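Local coordinates for endonuclease MutS2 (Deinococcus radiodurans, PDB 4OD6), which probably senses collided ribosomes and splits them into subunits by ATP hydrolysis, and carries a C-terminal Smr nuclease domain, the part present here, at residues Gly18-Val21 with Glu22-Val25. Numbering follows the deposited sequence.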
loop_
_atom_site.group_PDB
_atom_site.type_symbol
_atom_site.label_atom_id
_atom_site.label_comp_id
_atom_site.label_asym_id
_atom_site.label_seq_id
_atom_site.Cartn_x
_atom_site.Cartn_y
_atom_site.Cartn_z
ATOM N N GLY A 18 3.341 7.034 10.474
ATOM C CA GLY A 18 3.403 7.094 11.973
ATOM C C GLY A 18 2.920 5.842 12.641
ATOM O O GLY A 18 3.044 5.723 13.840
ATOM N N LEU A 19 2.403 4.889 11.857
ATOM C CA LEU A 19 2.058 3.580 12.400
ATOM C C LEU A 19 3.264 2.667 12.625
ATOM O O LEU A 19 4.262 2.768 11.972
ATOM C CB LEU A 19 1.042 2.882 11.495
ATOM C CG LEU A 19 -0.319 3.538 11.379
ATOM C CD1 LEU A 19 -1.241 2.718 10.497
ATOM C CD2 LEU A 19 -0.942 3.789 12.728
ATOM N N SER A 20 3.112 1.741 13.564
ATOM C CA SER A 20 4.057 0.665 13.719
ATOM C C SER A 20 3.957 -0.286 12.524
ATOM O O SER A 20 2.966 -0.282 11.795
ATOM C CB SER A 20 3.785 -0.133 14.981
ATOM O OG SER A 20 2.585 -0.884 14.850
ATOM N N VAL A 21 4.975 -1.114 12.362
ATOM C CA VAL A 21 5.009 -2.061 11.262
ATOM C C VAL A 21 3.790 -2.959 11.384
ATOM O O VAL A 21 3.129 -3.188 10.411
ATOM C CB VAL A 21 6.321 -2.886 11.238
ATOM C CG1 VAL A 21 6.178 -4.115 10.337
ATOM C CG2 VAL A 21 7.485 -2.020 10.792
ATOM N N GLU A 22 3.502 -3.455 12.570
ATOM C CA GLU A 22 2.386 -4.364 12.732
ATOM C C GLU A 22 1.044 -3.708 12.450
ATOM O O GLU A 22 0.160 -4.282 11.844
ATOM C CB GLU A 22 2.391 -5.003 14.127
ATOM C CG GLU A 22 3.476 -6.049 14.307
ATOM C CD GLU A 22 3.155 -7.086 15.342
ATOM O OE1 GLU A 22 3.314 -8.274 15.042
ATOM O OE2 GLU A 22 2.714 -6.680 16.405
ATOM N N ALA A 23 0.883 -2.503 12.949
ATOM C CA ALA A 23 -0.340 -1.761 12.708
ATOM C C ALA A 23 -0.509 -1.419 11.229
ATOM O O ALA A 23 -1.585 -1.502 10.704
ATOM C CB ALA A 23 -0.379 -0.492 13.568
ATOM N N ALA A 24 0.555 -1.017 10.590
ATOM C CA ALA A 24 0.503 -0.675 9.181
ATOM C C ALA A 24 0.143 -1.901 8.323
ATOM O O ALA A 24 -0.655 -1.818 7.388
ATOM C CB ALA A 24 1.814 -0.028 8.735
ATOM N N VAL A 25 0.740 -3.048 8.624
ATOM C CA VAL A 25 0.422 -4.268 7.889
ATOM C C VAL A 25 -1.033 -4.633 8.104
ATOM O O VAL A 25 -1.710 -4.953 7.158
ATOM C CB VAL A 25 1.365 -5.430 8.302
ATOM C CG1 VAL A 25 0.844 -6.762 7.798
ATOM C CG2 VAL A 25 2.769 -5.173 7.799
#
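Ser20 O accepts from Ala24 N at 2.8 Å, the shortest hydrogen bond of an N-terminal helix cap in which Ser20 is the N-cap residue of helix 21-38 in the Smr domain. The N-H...O angle of 162° shows a nearly straight bond, and the donor sits close to the extension of the C=O bond. Ser20 also uses its side chain: OG accepts the N-H of Ala23, with OG 3.0 Å from Ala23 N, capping an amide that lies too early in the helix for a full i to i+4 partner. That reach depends on chi1 of 70°, which places OG between the backbone N and the carbonyl carbon and turns it back over the helix start. The same placement brings OG to 3.3 Å from Ala23 CB, so the methyl packs beside the capping oxygen. One residue on, Val25 N donates to Val21 O at 3.0 Å, continuing the regular i to i+4 pattern, with the donor tilted 22° from the carbonyl plane. Before the cap, Leu19 covers the side of the first turn: its CB lies 4.1 Å from Ala24 CB, and one branch of the isobutyl group runs alongside the backbone, bringing CD1 to 4.0 Å from Ala24 CA. Val21 rests on Val53 and Thr57 and Val25 on Leu58 and Tyr61, all of helix 53-62; the two valines meet more loosely, Val21 CG1 lying 4.4 Å from Val25 CG2.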